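Local coordinates for cytoplasmic protein (Cryptococcus neoformans var. grubii serotype A, PDB 7LPO) that probably hydrolyses steryl beta-glucosides, as a fungal sterylglucosidase of glycoside hydrolase family 5, at residues H19-V31 with T508-G520. Sequence-based numbering, arbitrary orientation.
Sequences HYIHSSTLHFQDV and TIDILGNYPTLVG
Leu26 O takes a hydrogen bond from a water (3.1 Å) that in turn accepts from Thr517 N, and Pro516 CA also approaches Leu26 O in a CA-H...O contact of 3.5 Å. A second water bridges Leu26 N to Asn514 OD1. No direct N-H...O bond joins the two segments here; proline at 516 has no N-H to give to Thr25 O, which instead lies 3.0 Å from Pro516 CD. The apolar centre is Pro516 itself. The side chains of Pro516 and Phe28 cross at about a right angle, with Pro516 CB 4.0 Å from the Phe28 ring centroid and 8° off the normal, a CH-pi contact over the face, while Leu518 CD1 meets the ring at its edge. Phe28 CG stands anti to the carbonyl carbon (chi1 -66°), which brings the ring end up to Pro516. Further out, both methyls of Leu26 reach Ile509 CD1, and Ser23 O sits in the plane of the Tyr515 ring, 3.3 Å from Tyr515 CD1. Ser23 OG rests against Pro516 CG and CD and is hydrogen-bonded to Ala447 O. The contact thus lays the N-terminal loop leading into the short strand 28-29, which pairs with strand 35-43, over the loop from helix 490-512 to strand 518-522 of the TIM-barrel domain, with Cys448 and Phe426 packing against Phe28 and Leu518.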
ATOM      1  N   HIS A  19      20.182  -5.525 -17.910  1.00 29.93           N
ATOM      2  CA  HIS A  19      18.994  -5.746 -17.097  1.00 31.91           C
ATOM      3  C   HIS A  19      18.202  -4.472 -16.831  1.00 29.71           C
ATOM      4  O   HIS A  19      17.221  -4.518 -16.084  1.00 30.43           O
ATOM      5  CB  HIS A  19      19.386  -6.372 -15.755  1.00 36.43           C
ATOM      6  CG  HIS A  19      20.301  -7.548 -15.879  1.00 43.16           C
ATOM      7  ND1 HIS A  19      19.916  -8.726 -16.479  1.00 44.93           N
ATOM      8  CD2 HIS A  19      21.583  -7.728 -15.479  1.00 44.24           C
ATOM      9  CE1 HIS A  19      20.922  -9.584 -16.445  1.00 45.21           C
ATOM     10  NE2 HIS A  19      21.945  -9.002 -15.841  1.00 44.96           N
ATOM     11  N   TYR A  20      18.604  -3.344 -17.412  1.00 28.54           N
ATOM     12  CA  TYR A  20      17.929  -2.074 -17.182  1.00 25.05           C
ATOM     13  C   TYR A  20      16.491  -2.137 -17.678  1.00 24.53           C
ATOM     14  O   TYR A  20      16.224  -2.603 -18.788  1.00 25.17           O
ATOM     15  CB  TYR A  20      18.703  -0.968 -17.906  1.00 25.19           C
ATOM     16  CG  TYR A  20      18.352   0.464 -17.582  1.00 20.92           C
ATOM     17  CD1 TYR A  20      18.934   1.109 -16.510  1.00 21.91           C
ATOM     18  CD2 TYR A  20      17.492   1.187 -18.389  1.00 20.09           C
ATOM     19  CE1 TYR A  20      18.646   2.430 -16.222  1.00 21.65           C
ATOM     20  CE2 TYR A  20      17.191   2.507 -18.111  1.00 20.50           C
ATOM     21  CZ  TYR A  20      17.778   3.124 -17.025  1.00 21.37           C
ATOM     22  OH  TYR A  20      17.494   4.434 -16.729  1.00 22.53           O
ATOM     23  N   ILE A  21      15.565  -1.656 -16.858  1.00 19.75           N
ATOM     24  CA  ILE A  21      14.168  -1.520 -17.250  1.00 19.23           C
ATOM     25  C   ILE A  21      13.897  -0.052 -17.531  1.00 17.06           C
ATOM     26  O   ILE A  21      14.013   0.793 -16.639  1.00 18.06           O
ATOM     27  CB  ILE A  21      13.215  -2.047 -16.168  1.00 20.97           C
ATOM     28  CG1 ILE A  21      13.292  -3.568 -16.083  1.00 24.62           C
ATOM     29  CG2 ILE A  21      11.801  -1.596 -16.479  1.00 19.62           C
ATOM     30  CD1 ILE A  21      12.638  -4.153 -14.835  1.00 24.34           C
ATOM     31  N   HIS A  22      13.548   0.258 -18.774  1.00 21.39           N
ATOM     32  CA  HIS A  22      13.149   1.615 -19.117  1.00 23.61           C
ATOM     33  C   HIS A  22      11.759   1.916 -18.567  1.00 23.70           C
ATOM     34  O   HIS A  22      10.884   1.046 -18.529  1.00 21.81           O
ATOM     35  CB  HIS A  22      13.194   1.795 -20.631  1.00 25.64           C
ATOM     36  CG  HIS A  22      14.578   1.683 -21.194  1.00 29.22           C
ATOM     37  ND1 HIS A  22      15.473   2.731 -21.183  1.00 29.46           N
ATOM     38  CD2 HIS A  22      15.239   0.632 -21.737  1.00 29.58           C
ATOM     39  CE1 HIS A  22      16.614   2.340 -21.721  1.00 29.24           C
ATOM     40  NE2 HIS A  22      16.500   1.068 -22.058  1.00 28.40           N
ATOM     41  N   SER A  23      11.575   3.152 -18.112  1.00 21.36           N
ATOM     42  CA  SER A  23      10.343   3.628 -17.500  1.00 19.07           C
ATOM     43  C   SER A  23      10.107   5.033 -18.041  1.00 18.35           C
ATOM     44  O   SER A  23       9.954   6.008 -17.302  1.00 13.95           O
ATOM     45  CB  SER A  23      10.438   3.597 -15.976  1.00 20.31           C
ATOM     46  OG  SER A  23       9.151   3.681 -15.396  1.00 21.74           O
ATOM     47  N   SER A  24      10.114   5.117 -19.373  1.00 21.29           N
ATOM     48  CA  SER A  24      10.132   6.348 -20.144  1.00 22.94           C
ATOM     49  C   SER A  24       8.931   6.479 -21.073  1.00 21.18           C
ATOM     50  O   SER A  24       8.800   7.506 -21.749  1.00 23.30           O
ATOM     51  CB  SER A  24      11.411   6.395 -20.991  1.00 29.82           C
ATOM     52  OG  SER A  24      11.640   5.118 -21.579  1.00 34.01           O
ATOM     53  N   THR A  25       8.094   5.457 -21.148  1.00 15.70           N
ATOM     54  CA  THR A  25       6.948   5.416 -22.026  1.00 18.83           C
ATOM     55  C   THR A  25       5.786   4.843 -21.219  1.00 21.99           C
ATOM     56  O   THR A  25       5.899   4.616 -20.001  1.00 23.92           O
ATOM     57  CB  THR A  25       7.250   4.560 -23.265  1.00 21.98           C
ATOM     58  OG1 THR A  25       7.280   3.180 -22.871  1.00 24.20           O
ATOM     59  CG2 THR A  25       8.575   4.939 -23.887  1.00 24.30           C
ATOM     60  N   LEU A  26       4.686   4.545 -21.906  1.00 20.56           N
ATOM     61  CA  LEU A  26       3.505   4.025 -21.230  1.00 19.13           C
ATOM     62  C   LEU A  26       3.701   2.624 -20.669  1.00 18.17           C
ATOM     63  O   LEU A  26       2.826   2.141 -19.942  1.00 19.09           O
ATOM     64  CB  LEU A  26       2.313   4.023 -22.183  1.00 18.83           C
ATOM     65  CG  LEU A  26       1.710   5.413 -22.362  1.00 22.66           C
ATOM     66  CD1 LEU A  26       0.755   5.426 -23.553  1.00 25.50           C
ATOM     67  CD2 LEU A  26       1.013   5.843 -21.078  1.00 23.65           C
ATOM     68  N   HIS A  27       4.802   1.957 -21.004  1.00 18.04           N
ATOM     69  CA  HIS A  27       5.076   0.618 -20.511  1.00 16.99           C
ATOM     70  C   HIS A  27       6.547   0.494 -20.170  1.00 15.54           C
ATOM     71  O   HIS A  27       7.404   1.090 -20.828  1.00 17.03           O
ATOM     72  CB  HIS A  27       4.726  -0.462 -21.534  1.00 20.07           C
ATOM     73  CG  HIS A  27       3.343  -0.343 -22.082  1.00 24.55           C
ATOM     74  ND1 HIS A  27       2.270  -1.020 -21.543  1.00 24.80           N
ATOM     75  CD2 HIS A  27       2.854   0.377 -23.119  1.00 25.02           C
ATOM     76  CE1 HIS A  27       1.180  -0.722 -22.226  1.00 25.48           C
ATOM     77  NE2 HIS A  27       1.506   0.126 -23.185  1.00 25.67           N
ATOM     78  N   PHE A  28       6.824  -0.289 -19.131  1.00 18.35           N
ATOM     79  CA  PHE A  28       8.181  -0.718 -18.854  1.00 16.89           C
ATOM     80  C   PHE A  28       8.722  -1.442 -20.077  1.00 17.08           C
ATOM     81  O   PHE A  28       7.999  -2.185 -20.752  1.00 17.18           O
ATOM     82  CB  PHE A  28       8.214  -1.661 -17.654  1.00 18.39           C
ATOM     83  CG  PHE A  28       7.821  -1.033 -16.348  1.00 19.56           C
ATOM     84  CD1 PHE A  28       8.493   0.063 -15.852  1.00 19.20           C
ATOM     85  CD2 PHE A  28       6.797  -1.583 -15.591  1.00 22.22           C
ATOM     86  CE1 PHE A  28       8.145   0.618 -14.630  1.00 20.60           C
ATOM     87  CE2 PHE A  28       6.435  -1.032 -14.370  1.00 23.54           C
ATOM     88  CZ  PHE A  28       7.116   0.070 -13.886  1.00 22.89           C
ATOM     89  N   GLN A  29      10.010  -1.259 -20.343  1.00 16.64           N
ATOM     90  CA  GLN A  29      10.648  -1.935 -21.464  1.00 17.15           C
ATOM     91  C   GLN A  29      12.032  -2.434 -21.080  1.00 17.32           C
ATOM     92  O   GLN A  29      12.762  -1.754 -20.352  1.00 16.79           O
ATOM     93  CB  GLN A  29      10.814  -1.014 -22.673  1.00 19.03           C
ATOM     94  CG  GLN A  29       9.565  -0.413 -23.228  1.00 21.20           C
ATOM     95  CD  GLN A  29       9.885   0.749 -24.141  1.00 24.26           C
ATOM     96  OE1 GLN A  29      10.345   1.801 -23.687  1.00 29.47           O
ATOM     97  NE2 GLN A  29       9.691   0.552 -25.431  1.00 23.31           N
ATOM     98  N   ASP A  30      12.406  -3.601 -21.611  1.00 18.92           N
ATOM     99  CA  ASP A  30      13.771  -4.087 -21.507  1.00 19.91           C
ATOM    100  C   ASP A  30      14.591  -3.471 -22.637  1.00 18.30           C
ATOM    101  O   ASP A  30      14.068  -2.739 -23.478  1.00 17.13           O
ATOM    102  CB  ASP A  30      13.803  -5.618 -21.509  1.00 21.99           C
ATOM    103  CG  ASP A  30      13.427  -6.231 -22.842  1.00 25.13           C
ATOM    104  OD1 ASP A  30      13.283  -5.513 -23.862  1.00 27.69           O
ATOM    105  OD2 ASP A  30      13.279  -7.472 -22.861  1.00 25.22           O
ATOM    106  N   VAL A  31      15.894  -3.765 -22.662  1.00 22.86           N
ATOM    107  CA  VAL A  31      16.792  -3.098 -23.598  1.00 25.73           C
ATOM    108  C   VAL A  31      16.559  -3.508 -25.045  1.00 29.42           C
ATOM    109  O   VAL A  31      17.066  -2.843 -25.955  1.00 32.23           O
ATOM    110  CB  VAL A  31      18.258  -3.357 -23.201  1.00 26.54           C
ATOM    111  CG1 VAL A  31      18.509  -2.864 -21.769  1.00 27.32           C
ATOM    112  CG2 VAL A  31      18.605  -4.828 -23.351  1.00 26.66           C
ATOM    113  N   THR A 508      -2.448   8.959 -15.096  1.00 19.48           N
ATOM    114  CA  THR A 508      -1.016   8.998 -15.356  1.00 21.29           C
ATOM    115  C   THR A 508      -0.709   9.802 -16.613  1.00 22.38           C
ATOM    116  O   THR A 508       0.092  10.745 -16.580  1.00 23.99           O
ATOM    117  CB  THR A 508      -0.467   7.580 -15.479  1.00 20.92           C
ATOM    118  OG1 THR A 508      -0.797   6.836 -14.300  1.00 20.66           O
ATOM    119  CG2 THR A 508       1.049   7.632 -15.670  1.00 22.60           C
ATOM    120  N   ILE A 509      -1.350   9.452 -17.731  1.00 24.06           N
ATOM    121  CA  ILE A 509      -1.038  10.111 -18.994  1.00 25.86           C
ATOM    122  C   ILE A 509      -1.592  11.531 -19.021  1.00 26.24           C
ATOM    123  O   ILE A 509      -1.001  12.422 -19.641  1.00 28.29           O
ATOM    124  CB  ILE A 509      -1.563   9.266 -20.167  1.00 26.30           C
ATOM    125  CG1 ILE A 509      -0.949   9.757 -21.476  1.00 30.75           C
ATOM    126  CG2 ILE A 509      -3.084   9.313 -20.224  1.00 23.59           C
ATOM    127  CD1 ILE A 509      -1.151   8.823 -22.629  1.00 34.37           C
ATOM    128  N   ASP A 510      -2.712  11.777 -18.339  1.00 23.24           N
ATOM    129  CA  ASP A 510      -3.258  13.129 -18.279  1.00 23.45           C
ATOM    130  C   ASP A 510      -2.318  14.089 -17.560  1.00 24.21           C
ATOM    131  O   ASP A 510      -2.232  15.270 -17.919  1.00 24.75           O
ATOM    132  CB  ASP A 510      -4.601  13.127 -17.551  1.00 28.63           C
ATOM    133  CG  ASP A 510      -5.722  12.581 -18.389  1.00 37.04           C
ATOM    134  OD1 ASP A 510      -5.510  12.358 -19.601  1.00 40.12           O
ATOM    135  OD2 ASP A 510      -6.817  12.369 -17.819  1.00 40.77           O
ATOM    136  N   ILE A 511      -1.634  13.616 -16.514  1.00 23.64           N
ATOM    137  CA  ILE A 511      -0.999  14.485 -15.528  1.00 23.41           C
ATOM    138  C   ILE A 511       0.517  14.334 -15.528  1.00 21.47           C
ATOM    139  O   ILE A 511       1.250  15.322 -15.626  1.00 20.66           O
ATOM    140  CB  ILE A 511      -1.567  14.237 -14.118  1.00 27.65           C
ATOM    141  CG1 ILE A 511      -3.059  14.571 -14.091  1.00 30.39           C
ATOM    142  CG2 ILE A 511      -0.797  15.061 -13.093  1.00 30.37           C
ATOM    143  CD1 ILE A 511      -3.755  14.108 -12.828  1.00 32.84           C
ATOM    144  N   LEU A 512       1.007  13.108 -15.373  1.00 21.56           N
ATOM    145  CA  LEU A 512       2.446  12.910 -15.241  1.00 24.51           C
ATOM    146  C   LEU A 512       3.142  12.818 -16.592  1.00 28.02           C
ATOM    147  O   LEU A 512       4.259  13.321 -16.745  1.00 31.78           O
ATOM    148  CB  LEU A 512       2.728  11.653 -14.419  1.00 24.71           C
ATOM    149  CG  LEU A 512       2.388  11.766 -12.930  1.00 29.14           C
ATOM    150  CD1 LEU A 512       2.590  10.433 -12.197  1.00 31.79           C
ATOM    151  CD2 LEU A 512       3.231  12.859 -12.271  1.00 30.12           C
ATOM    152  N   GLY A 513       2.503  12.207 -17.584  1.00 26.52           N
ATOM    153  CA  GLY A 513       3.079  12.063 -18.898  1.00 27.76           C
ATOM    154  C   GLY A 513       2.995  10.626 -19.368  1.00 27.95           C
ATOM    155  O   GLY A 513       2.185   9.831 -18.876  1.00 27.26           O
ATOM    156  N   ASN A 514       3.843  10.290 -20.341  1.00 27.80           N
ATOM    157  CA  ASN A 514       3.852   8.945 -20.913  1.00 27.39           C
ATOM    158  C   ASN A 514       4.774   8.071 -20.072  1.00 23.44           C
ATOM    159  O   ASN A 514       5.958   7.876 -20.357  1.00 22.97           O
ATOM    160  CB  ASN A 514       4.254   8.995 -22.376  1.00 32.14           C
ATOM    161  CG  ASN A 514       3.081   9.326 -23.272  1.00 37.92           C
ATOM    162  OD1 ASN A 514       2.389   8.434 -23.771  1.00 41.27           O
ATOM    163  ND2 ASN A 514       2.838  10.617 -23.467  1.00 39.63           N
ATOM    164  N   TYR A 515       4.203   7.553 -18.999  1.00 22.71           N
ATOM    165  CA  TYR A 515       4.894   6.751 -18.007  1.00 18.91           C
ATOM    166  C   TYR A 515       4.055   5.523 -17.712  1.00 17.34           C
ATOM    167  O   TYR A 515       2.842   5.518 -17.946  1.00 15.93           O
ATOM    168  CB  TYR A 515       5.112   7.539 -16.711  1.00 20.77           C
ATOM    169  CG  TYR A 515       6.169   8.601 -16.800  1.00 21.73           C
ATOM    170  CD1 TYR A 515       7.512   8.259 -16.891  1.00 23.62           C
ATOM    171  CD2 TYR A 515       5.833   9.948 -16.773  1.00 23.28           C
ATOM    172  CE1 TYR A 515       8.490   9.225 -16.954  1.00 25.05           C
ATOM    173  CE2 TYR A 515       6.807  10.929 -16.850  1.00 25.26           C
ATOM    174  CZ  TYR A 515       8.134  10.555 -16.938  1.00 25.90           C
ATOM    175  OH  TYR A 515       9.112  11.509 -17.005  1.00 27.91           O
ATOM    176  N   PRO A 516       4.663   4.475 -17.176  1.00 15.98           N
ATOM    177  CA  PRO A 516       3.880   3.299 -16.781  1.00 15.40           C
ATOM    178  C   PRO A 516       3.035   3.581 -15.549  1.00 15.21           C
ATOM    179  O   PRO A 516       3.237   4.557 -14.826  1.00 14.26           O
ATOM    180  CB  PRO A 516       4.940   2.230 -16.490  1.00 18.10           C
ATOM    181  CG  PRO A 516       6.238   2.784 -17.046  1.00 19.28           C
ATOM    182  CD  PRO A 516       6.106   4.280 -16.988  1.00 17.17           C
ATOM    183  N   THR A 517       2.063   2.701 -15.330  1.00 14.69           N
ATOM    184  CA  THR A 517       1.262   2.682 -14.117  1.00 16.67           C
ATOM    185  C   THR A 517       1.397   1.314 -13.460  1.00 20.06           C
ATOM    186  O   THR A 517       1.377   0.284 -14.143  1.00 22.46           O
ATOM    187  CB  THR A 517      -0.213   2.966 -14.403  1.00 19.39           C
ATOM    188  OG1 THR A 517      -0.349   4.205 -15.107  1.00 22.04           O
ATOM    189  CG2 THR A 517      -0.996   3.027 -13.090  1.00 18.73           C
ATOM    190  N   LEU A 518       1.529   1.302 -12.134  1.00 19.51           N
ATOM    191  CA  LEU A 518       1.604   0.060 -11.379  1.00 14.07           C
ATOM    192  C   LEU A 518       0.715   0.208 -10.161  1.00 14.87           C
ATOM    193  O   LEU A 518       0.851   1.177  -9.412  1.00 15.67           O
ATOM    194  CB  LEU A 518       3.044  -0.245 -10.983  1.00 14.05           C
ATOM    195  CG  LEU A 518       3.365  -1.549 -10.256  1.00 18.78           C
ATOM    196  CD1 LEU A 518       4.851  -1.874 -10.377  1.00 18.53           C
ATOM    197  CD2 LEU A 518       2.981  -1.447  -8.805  1.00 17.79           C
ATOM    198  N   VAL A 519      -0.209  -0.731  -9.974  1.00 14.00           N
ATOM    199  CA  VAL A 519      -1.125  -0.664  -8.839  1.00 14.95           C
ATOM    200  C   VAL A 519      -0.370  -1.225  -7.639  1.00 14.96           C
ATOM    201  O   VAL A 519      -0.268  -2.442  -7.462  1.00 14.01           O
ATOM    202  CB  VAL A 519      -2.429  -1.417  -9.097  1.00 17.03           C
ATOM    203  CG1 VAL A 519      -3.327  -1.310  -7.882  1.00 16.42           C
ATOM    204  CG2 VAL A 519      -3.133  -0.867 -10.342  1.00 19.96           C
ATOM    205  N   GLY A 520       0.169  -0.331  -6.808  1.00 14.03           N
ATOM    206  CA  GLY A 520       1.086  -0.755  -5.762  1.00 14.02           C
ATOM    207  C   GLY A 520       0.456  -1.603  -4.680  1.00 14.04           C
ATOM    208  O   GLY A 520       1.166  -2.350  -4.001  1.00 14.04           O
TER
HETATM  209  O   HOH W   1       4.445   6.016 -24.597  1.00 21.25           O
HETATM  210  O   HOH W   2       1.968   0.482 -17.408  1.00 35.35           O